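Local coordinates for angiopoietin-related protein 3 (Homo sapiens, PDB 6EUA) that raises plasma triglycerides by inhibiting lipoprotein lipase and, through the fibrinogen-like domain described here, mediates endothelial cell adhesion, at residues E64-Y69 / E122-L127; S47-I52 / V97-L102; G198-W201 / R207-S210. All coordinates share one frame; numbering follows the deposited sequence.

Interaction 1. Residues E64-Y69 / E122-L127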
loop_
_atom_site.group_PDB
_atom_site.type_symbol
_atom_site.label_atom_id
_atom_site.label_comp_id
_atom_site.label_asym_id
_atom_site.label_seq_id
_atom_site.Cartn_x
_atom_site.Cartn_y
_atom_site.Cartn_z
ATOM N N GLU A 64 -4.485 -9.804 21.073
ATOM C CA GLU A 64 -4.361 -11.057 20.347
ATOM C C GLU A 64 -3.704 -12.127 21.211
ATOM O O GLU A 64 -3.139 -11.863 22.281
ATOM C CB GLU A 64 -3.560 -10.847 19.056
ATOM C CG GLU A 64 -4.402 -10.388 17.876
ATOM C CD GLU A 64 -5.287 -11.497 17.320
ATOM O OE1 GLU A 64 -6.148 -11.188 16.470
ATOM O OE2 GLU A 64 -5.131 -12.677 17.724
ATOM N N THR A 65 -3.783 -13.356 20.711
ATOM C CA THR A 65 -3.244 -14.518 21.391
ATOM C C THR A 65 -1.724 -14.506 21.338
ATOM O O THR A 65 -1.098 -13.798 20.530
ATOM C CB THR A 65 -3.735 -15.806 20.734
ATOM O OG1 THR A 65 -3.685 -15.664 19.305
ATOM C CG2 THR A 65 -5.161 -16.100 21.154
ATOM N N TRP A 66 -1.139 -15.350 22.190
ATOM C CA TRP A 66 0.298 -15.588 22.151
ATOM C C TRP A 66 0.740 -16.063 20.770
ATOM O O TRP A 66 1.732 -15.569 20.222
ATOM C CB TRP A 66 0.691 -16.604 23.229
ATOM C CG TRP A 66 2.153 -16.939 23.249
ATOM C CD1 TRP A 66 2.751 -18.031 22.693
ATOM C CD2 TRP A 66 3.205 -16.170 23.850
ATOM N NE1 TRP A 66 4.109 -17.991 22.909
ATOM C CE2 TRP A 66 4.412 -16.861 23.621
ATOM C CE3 TRP A 66 3.243 -14.967 24.563
ATOM C CZ2 TRP A 66 5.639 -16.390 24.076
ATOM C CZ3 TRP A 66 4.467 -14.504 25.020
ATOM C CH2 TRP A 66 5.646 -15.213 24.773
ATOM N N GLU A 67 0.015 -17.019 20.181
ATOM C CA GLU A 67 0.443 -17.521 18.878
ATOM C C GLU A 67 0.486 -16.396 17.851
ATOM O O GLU A 67 1.464 -16.256 17.107
ATOM C CB GLU A 67 -0.471 -18.650 18.404
ATOM C CG GLU A 67 -0.339 -19.949 19.202
ATOM C CD GLU A 67 1.048 -20.575 19.113
ATOM O OE1 GLU A 67 1.776 -20.588 20.138
ATOM O OE2 GLU A 67 1.403 -21.064 18.019
ATOM N N ASN A 68 -0.550 -15.556 17.830
ATOM C CA ASN A 68 -0.589 -14.466 16.868
ATOM C C ASN A 68 0.453 -13.392 17.163
ATOM O O ASN A 68 1.033 -12.827 16.219
ATOM C CB ASN A 68 -2.006 -13.902 16.815
ATOM C CG ASN A 68 -2.923 -14.763 15.953
ATOM O OD1 ASN A 68 -2.451 -15.562 15.141
ATOM N ND2 ASN A 68 -4.228 -14.645 16.163
ATOM N N TYR A 69 0.732 -13.102 18.444
ATOM C CA TYR A 69 1.840 -12.189 18.713
ATOM C C TYR A 69 3.174 -12.814 18.317
ATOM O O TYR A 69 4.111 -12.086 17.948
ATOM C CB TYR A 69 1.839 -11.743 20.181
ATOM C CG TYR A 69 1.124 -10.414 20.389
ATOM C CD1 TYR A 69 -0.173 -10.378 20.902
ATOM C CD2 TYR A 69 1.729 -9.201 20.046
ATOM C CE1 TYR A 69 -0.850 -9.181 21.074
ATOM C CE2 TYR A 69 1.059 -7.984 20.224
ATOM C CZ TYR A 69 -0.234 -7.985 20.736
ATOM O OH TYR A 69 -0.912 -6.793 20.923
ATOM N N GLU A 122 12.297 -19.152 24.077
ATOM C CA GLU A 122 12.553 -19.856 25.334
ATOM C C GLU A 122 12.644 -18.900 26.521
ATOM O O GLU A 122 12.285 -19.274 27.645
ATOM C CB GLU A 122 13.834 -20.676 25.226
ATOM C CG GLU A 122 13.665 -22.010 24.526
ATOM C CD GLU A 122 14.983 -22.561 24.020
ATOM O OE1 GLU A 122 15.496 -22.028 23.011
ATOM O OE2 GLU A 122 15.506 -23.520 24.631
ATOM N N THR A 123 13.136 -17.679 26.303
ATOM C CA THR A 123 13.125 -16.641 27.327
ATOM C C THR A 123 11.826 -15.840 27.336
ATOM O O THR A 123 11.760 -14.799 28.002
ATOM C CB THR A 123 14.305 -15.678 27.137
ATOM O OG1 THR A 123 14.114 -14.911 25.939
ATOM C CG2 THR A 123 15.636 -16.428 27.060
ATOM N N ASN A 124 10.795 -16.306 26.628
ATOM C CA ASN A 124 9.590 -15.512 26.384
ATOM C C ASN A 124 9.959 -14.166 25.759
ATOM O O ASN A 124 9.408 -13.121 26.113
ATOM C CB ASN A 124 8.767 -15.313 27.662
ATOM C CG ASN A 124 8.072 -16.582 28.115
ATOM O OD1 ASN A 124 7.541 -17.346 27.302
ATOM N ND2 ASN A 124 8.077 -16.818 29.425
ATOM N N TYR A 125 10.938 -14.198 24.847
ATOM C CA TYR A 125 11.331 -13.030 24.053
ATOM C C TYR A 125 11.727 -11.849 24.944
ATOM O O TYR A 125 11.242 -10.726 24.783
ATOM C CB TYR A 125 10.215 -12.650 23.074
ATOM C CG TYR A 125 9.929 -13.738 22.060
ATOM C CD1 TYR A 125 10.861 -14.049 21.082
ATOM C CD2 TYR A 125 8.743 -14.465 22.090
ATOM C CE1 TYR A 125 10.621 -15.033 20.156
ATOM C CE2 TYR A 125 8.491 -15.465 21.159
ATOM C CZ TYR A 125 9.438 -15.743 20.191
ATOM O OH TYR A 125 9.227 -16.728 19.241
ATOM N N THR A 126 12.629 -12.113 25.890
ATOM C CA THR A 126 12.983 -11.108 26.886
ATOM C C THR A 126 13.728 -9.942 26.246
ATOM O O THR A 126 14.693 -10.136 25.501
ATOM C CB THR A 126 13.822 -11.737 27.985
ATOM O OG1 THR A 126 13.045 -12.760 28.618
ATOM C CG2 THR A 126 14.202 -10.695 29.018
ATOM N N LEU A 127 13.275 -8.729 26.547
ATOM C CA LEU A 127 13.794 -7.506 25.957
ATOM C C LEU A 127 14.601 -6.726 26.986
ATOM O O LEU A 127 14.165 -6.563 28.127
ATOM C CB LEU A 127 12.649 -6.640 25.440
ATOM C CG LEU A 127 13.036 -5.380 24.682
ATOM C CD1 LEU A 127 13.516 -5.796 23.299
ATOM C CD2 LEU A 127 11.835 -4.454 24.582
#

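Interaction 2. Residues S47-I52 / V97-L102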
loop_
_atom_site.group_PDB
_atom_site.type_symbol
_atom_site.label_atom_id
_atom_site.label_comp_id
_atom_site.label_asym_id
_atom_site.label_seq_id
_atom_site.Cartn_x
_atom_site.Cartn_y
_atom_site.Cartn_z
ATOM N N SER A 47 18.071 7.050 6.508
ATOM C CA SER A 47 18.468 5.810 7.174
ATOM C C SER A 47 17.331 4.794 7.165
ATOM O O SER A 47 16.205 5.137 7.552
ATOM C CB SER A 47 18.885 6.097 8.637
ATOM O OG SER A 47 20.121 6.786 8.713
ATOM N N PRO A 48 17.582 3.535 6.800
ATOM C CA PRO A 48 16.507 2.542 6.750
ATOM C C PRO A 48 16.230 1.881 8.093
ATOM O O PRO A 48 17.133 1.630 8.891
ATOM C CB PRO A 48 17.062 1.505 5.769
ATOM C CG PRO A 48 18.534 1.523 6.073
ATOM C CD PRO A 48 18.874 2.956 6.390
ATOM N N TRP A 49 14.945 1.577 8.315
ATOM C CA TRP A 49 14.457 0.834 9.473
ATOM C C TRP A 49 13.549 -0.292 8.993
ATOM O O TRP A 49 12.898 -0.167 7.951
ATOM C CB TRP A 49 13.652 1.744 10.460
ATOM C CG TRP A 49 14.427 2.914 11.034
ATOM C CD1 TRP A 49 14.715 4.096 10.406
ATOM C CD2 TRP A 49 15.032 2.998 12.338
ATOM N NE1 TRP A 49 15.462 4.908 11.233
ATOM C CE2 TRP A 49 15.661 4.266 12.429
ATOM C CE3 TRP A 49 15.102 2.129 13.434
ATOM C CZ2 TRP A 49 16.347 4.691 13.583
ATOM C CZ3 TRP A 49 15.777 2.551 14.581
ATOM C CH2 TRP A 49 16.400 3.823 14.640
ATOM N N THR A 50 13.489 -1.390 9.763
ATOM C CA THR A 50 12.413 -2.369 9.609
ATOM C C THR A 50 11.268 -1.967 10.537
ATOM O O THR A 50 11.461 -1.865 11.751
ATOM C CB THR A 50 12.879 -3.797 9.934
ATOM O OG1 THR A 50 13.966 -4.173 9.078
ATOM C CG2 THR A 50 11.723 -4.799 9.747
ATOM N N LEU A 51 10.087 -1.719 9.978
ATOM C CA LEU A 51 8.928 -1.384 10.804
ATOM C C LEU A 51 8.351 -2.664 11.401
ATOM O O LEU A 51 7.952 -3.563 10.657
ATOM C CB LEU A 51 7.869 -0.658 9.975
ATOM C CG LEU A 51 6.572 -0.162 10.622
ATOM C CD1 LEU A 51 6.854 0.818 11.781
ATOM C CD2 LEU A 51 5.709 0.516 9.579
ATOM N N ILE A 52 8.309 -2.768 12.733
ATOM C CA ILE A 52 7.798 -3.984 13.364
ATOM C C ILE A 52 6.419 -3.799 13.993
ATOM O O ILE A 52 5.756 -4.806 14.286
ATOM C CB ILE A 52 8.789 -4.554 14.401
ATOM C CG1 ILE A 52 8.999 -3.568 15.561
ATOM C CG2 ILE A 52 10.120 -4.914 13.714
ATOM C CD1 ILE A 52 9.559 -4.220 16.824
ATOM N N VAL A 97 19.005 -1.344 17.295
ATOM C CA VAL A 97 18.514 -0.032 17.709
ATOM C C VAL A 97 17.006 -0.024 17.524
ATOM O O VAL A 97 16.509 -0.365 16.443
ATOM C CB VAL A 97 19.173 1.091 16.884
ATOM C CG1 VAL A 97 18.541 2.461 17.194
ATOM C CG2 VAL A 97 20.685 1.091 17.099
ATOM N N LEU A 98 16.274 0.360 18.568
ATOM C CA LEU A 98 14.822 0.468 18.491
ATOM C C LEU A 98 14.410 1.930 18.526
ATOM O O LEU A 98 14.828 2.672 19.420
ATOM C CB LEU A 98 14.141 -0.294 19.635
ATOM C CG LEU A 98 12.637 -0.016 19.836
ATOM C CD1 LEU A 98 11.789 -0.771 18.826
ATOM C CD2 LEU A 98 12.173 -0.335 21.266
ATOM N N ARG A 99 13.580 2.337 17.566
ATOM C CA ARG A 99 13.027 3.683 17.543
ATOM C C ARG A 99 11.525 3.601 17.746
ATOM O O ARG A 99 10.847 2.797 17.098
ATOM C CB ARG A 99 13.350 4.409 16.237
ATOM C CG ARG A 99 12.638 5.756 16.065
ATOM C CD ARG A 99 13.219 6.518 14.892
ATOM N NE ARG A 99 12.414 7.694 14.581
ATOM C CZ ARG A 99 12.846 8.938 14.711
ATOM N NH1 ARG A 99 14.080 9.152 15.147
ATOM N NH2 ARG A 99 12.044 9.960 14.423
ATOM N N ILE A 100 11.018 4.394 18.680
ATOM C CA ILE A 100 9.586 4.484 18.941
ATOM C C ILE A 100 9.139 5.870 18.511
ATOM O O ILE A 100 9.711 6.876 18.943
ATOM C CB ILE A 100 9.257 4.206 20.414
ATOM C CG1 ILE A 100 9.478 2.717 20.718
ATOM C CG2 ILE A 100 7.828 4.643 20.748
ATOM C CD1 ILE A 100 9.332 2.356 22.183
ATOM N N GLU A 101 8.145 5.921 17.636
ATOM C CA GLU A 101 7.594 7.171 17.136
ATOM C C GLU A 101 6.152 7.247 17.597
ATOM O O GLU A 101 5.358 6.339 17.327
ATOM C CB GLU A 101 7.676 7.253 15.613
ATOM C CG GLU A 101 9.059 7.549 15.088
ATOM C CD GLU A 101 9.050 7.961 13.627
ATOM O OE1 GLU A 101 7.993 7.811 12.968
ATOM O OE2 GLU A 101 10.102 8.431 13.141
ATOM N N LEU A 102 5.832 8.302 18.325
ATOM C CA LEU A 102 4.484 8.536 18.793
ATOM C C LEU A 102 3.986 9.830 18.172
ATOM O O LEU A 102 4.749 10.784 17.994
ATOM C CB LEU A 102 4.432 8.613 20.326
ATOM C CG LEU A 102 5.192 7.549 21.124
ATOM C CD1 LEU A 102 5.323 8.003 22.583
ATOM C CD2 LEU A 102 4.489 6.207 21.046
#

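Interaction 3. Residues G198-W201 / R207-S210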
loop_
_atom_site.group_PDB
_atom_site.type_symbol
_atom_site.label_atom_id
_atom_site.label_comp_id
_atom_site.label_asym_id
_atom_site.label_seq_id
_atom_site.Cartn_x
_atom_site.Cartn_y
_atom_site.Cartn_z
ATOM N N GLY A 198 -7.276 6.819 22.337
ATOM C CA GLY A 198 -5.980 6.351 21.883
ATOM C C GLY A 198 -5.222 5.641 22.994
ATOM O O GLY A 198 -5.807 5.004 23.872
ATOM N N LEU A 199 -3.902 5.779 22.966
ATOM C CA LEU A 199 -3.016 5.049 23.859
ATOM C C LEU A 199 -2.322 6.009 24.816
ATOM O O LEU A 199 -2.421 7.231 24.692
ATOM C CB LEU A 199 -1.995 4.245 23.050
ATOM C CG LEU A 199 -2.666 3.243 22.102
ATOM C CD1 LEU A 199 -1.773 2.971 20.922
ATOM C CD2 LEU A 199 -3.029 1.931 22.853
ATOM N N SER A 200 -1.604 5.437 25.779
ATOM C CA SER A 200 -0.991 6.225 26.841
ATOM C C SER A 200 0.503 5.954 26.930
ATOM O O SER A 200 0.950 4.814 26.787
ATOM C CB SER A 200 -1.643 5.934 28.192
ATOM O OG SER A 200 -3.052 6.038 28.115
ATOM N N TRP A 201 1.270 7.012 27.195
ATOM C CA TRP A 201 2.725 6.924 27.355
ATOM C C TRP A 201 3.114 7.816 28.537
ATOM O O TRP A 201 3.283 9.032 28.390
ATOM C CB TRP A 201 3.441 7.331 26.076
ATOM C CG TRP A 201 4.928 7.286 26.163
ATOM C CD1 TRP A 201 5.764 8.313 26.514
ATOM C CD2 TRP A 201 5.770 6.168 25.854
ATOM N NE1 TRP A 201 7.071 7.898 26.451
ATOM C CE2 TRP A 201 7.105 6.590 26.038
ATOM C CE3 TRP A 201 5.522 4.846 25.447
ATOM C CZ2 TRP A 201 8.191 5.735 25.851
ATOM C CZ3 TRP A 201 6.603 4.001 25.244
ATOM C CH2 TRP A 201 7.922 4.450 25.453
ATOM N N ARG A 207 4.531 12.874 33.516
ATOM C CA ARG A 207 3.797 13.434 32.389
ATOM C C ARG A 207 3.279 12.318 31.482
ATOM O O ARG A 207 4.061 11.517 30.962
ATOM C CB ARG A 207 4.701 14.393 31.619
ATOM C CG ARG A 207 4.273 14.634 30.179
ATOM C CD ARG A 207 3.057 15.540 30.084
ATOM N NE ARG A 207 2.744 15.889 28.699
ATOM C CZ ARG A 207 3.488 16.674 27.924
ATOM N NH1 ARG A 207 4.604 17.226 28.392
ATOM N NH2 ARG A 207 3.106 16.916 26.678
ATOM N N LEU A 208 1.964 12.261 31.296
ATOM C CA LEU A 208 1.334 11.229 30.482
ATOM C C LEU A 208 0.950 11.803 29.124
ATOM O O LEU A 208 0.216 12.792 29.049
ATOM C CB LEU A 208 0.100 10.663 31.182
ATOM C CG LEU A 208 -0.415 9.320 30.662
ATOM C CD1 LEU A 208 -1.003 8.521 31.802
ATOM C CD2 LEU A 208 -1.447 9.515 29.543
ATOM N N TYR A 209 1.433 11.168 28.060
ATOM C CA TYR A 209 1.159 11.587 26.690
ATOM C C TYR A 209 0.007 10.769 26.118
ATOM O O TYR A 209 0.031 9.534 26.176
ATOM C CB TYR A 209 2.402 11.427 25.809
ATOM C CG TYR A 209 3.541 12.329 26.207
ATOM C CD1 TYR A 209 3.740 13.537 25.563
ATOM C CD2 TYR A 209 4.430 11.972 27.215
ATOM C CE1 TYR A 209 4.776 14.368 25.908
ATOM C CE2 TYR A 209 5.480 12.804 27.570
ATOM C CZ TYR A 209 5.644 14.007 26.910
ATOM O OH TYR A 209 6.673 14.862 27.235
ATOM N N SER A 210 -0.999 11.461 25.581
ATOM C CA SER A 210 -2.084 10.831 24.835
ATOM C C SER A 210 -1.598 10.515 23.421
ATOM O O SER A 210 -1.170 11.418 22.699
ATOM C CB SER A 210 -3.302 11.754 24.799
ATOM O OG SER A 210 -4.423 11.136 24.189
#

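Interaction 1. Residues E64-Y69 / E122-L127
Trp66, in the first turn of helix 66-71, reaches the loop before strand 127-134 with CZ2 and CH2 of its six-membered ring, where Asn124 and Tyr125 receive it. A Trp66 chi1 of 179° extends the indole away from the backbone N and carries the six-membered ring well beyond the helix. Trp66 CH2 lies 3.8 Å from Asn124 OD1, the Asn124 amide plane being nearly perpendicular to the indole. Beside it, Trp66 CZ2 comes near the plane of the phenol ring, at its edge, 4.2 Å from Tyr125 CD2. His153 stacks on the Trp66 ring. The phenol hydroxyl bonds to Glu85 and Lys70, which hold the ring while its CD2 edge meets the indole. Within the fibrinogen C-terminal domain the contact thus ties a helix start to a loop between two sheet strands; Asn124 is a known N-glycosylation site, without sugar in this structure. At the start of the helix Thr65 is the N-cap, its OG1 accepting a weak bond from Asn68 N. Asn68 ND2 in turn donates to Glu64 OE2 at 2.7 Å, almost straight but from above the carboxylate plane. In the loop, Thr123 OG1 takes Thr126 N at 3.2 Å in an ST motif.

Interaction 2. Residues S47-I52 / V97-L102
Val97 meets Trp49 at the outer rim of the indole. Val97 CG1, which points away from the backbone N, lies 3.6 Å from Trp49 CH2, and Val97 O approaches Trp49 CZ3 near the ring plane, at 3.5 Å. One residue of strand 96-104 therefore grips the end of the six-membered ring with a methyl group and a backbone oxygen. Leu98 begins by pointing to the other side of its strand, and what it offers the indole is backbone: its carbonyl carbon sits obliquely to the ring.

Arg99 turns back toward Trp49 and supplies the main overlap. Arg99 CB lies over one face of the Trp49 indole, 3.8 Å from the centroid of the six-membered ring and 26° off the ring normal, a CH-pi contact displaced toward the rim. From there the extended chain runs across the ring, and Arg99 CD passes 3.9 Å from Trp49 CZ2. The aliphatic part of the arginine is thus spent on the tryptophan, while the guanidinium, tilted 51° to the indole plane, continues to Glu101. Both Arg99 NE and NH2 donate side-on to Glu101 OE2, each at 2.8 Å and on the anti side of the carboxylate, a salt bridge between alternate residues of one strand that should restrict rotation of the arginine head.

The two strands belong to the large antiparallel sheet of the fibrinogen-like domain but are not direct neighbours, their axes being 8.9 Å apart and crossing at -74°. Strand 213-220 pairs with both of them, and its His219 meets Trp49 edge-to-face. On their other sides, strand 37-44 flanks 47-55 and strand 109-118 flanks 96-104.

Interaction 3. Residues G198-W201 / R207-S210
Trp201 and Tyr209 face each other across an antiparallel pair and send their side chains to the same side of the two-stranded sheet. The rings do not stack. Tyr209 CD2 lies in the plane of the indole, at its edge, 4.0 Å from Trp201 CD1. The two side chains depart differently from their strands: the indole of Trp201 swings to the far side from its own amide nitrogen (chi1 179°), whereas the phenol of Tyr209 lies opposite its own carbonyl carbon (chi1 -65°). The second choice also brings the phenol edge against the opposing backbone, with Tyr209 CD2 3.4 Å from Trp201 O.

That oxygen is already engaged, for Trp201 O accepts Tyr209 N at 2.8 Å in a nearly straight bond whose donor stands above the carbonyl plane. The return bond, from Trp201 N to Tyr209 O at 3.0 Å, is more bent on the hydrogen side but lies in the carbonyl plane. Tyr209 O also receives a CA-H...O contact from Ser200.

On the opposite face of this small sheet Ser200 and Ser210 form the non-hydrogen-bonded pair. Leu208 reaches Ser200 diagonally, its CD2 lying 3.8 Å from Ser200 CB. Arg207 lays its guanidinium near one face of the Tyr209 ring, with NE 3.8 Å above the ring plane and displaced toward the rim, while His110 meets the phenol edge-to-face. The indole turns inward: its NE1 donates to Pro137 O, and its ring rests on Ala139 and Ile140.

Together the two segments make the body of a beta hairpin, strands 199-202 and 208-211, with a short connection between them. Its tryptophan joins the hairpin to strand 96-104 of the main sheet in the fibrinogen C-terminal domain.

In the fold
Strand 96-104 connects interactions 2 and 3. Arg99 and Val97 use one of its sides for Trp49, whereas Ile100 and Leu102 pack on Trp201: Leu102 CD1 comes within 3.7 Å of Trp201 CG, and Ile100 CD1 within 4.1 Å of Trp201 CH2. The centres of interactions 2 and 3 are 19 Å apart. Interaction 1 stands apart, its centre 20 Å from that of interaction 2 and 24 Å from that of interaction 3, with nearest atoms about 5 and 9 Å away. The chain nevertheless interleaves it with interaction 2: residues 64-69 come after strand 47-55, and the loop residues 122-127 come after strand 96-104. In each contact a tryptophan from one segment meets the other, all within one fibrinogen-like domain.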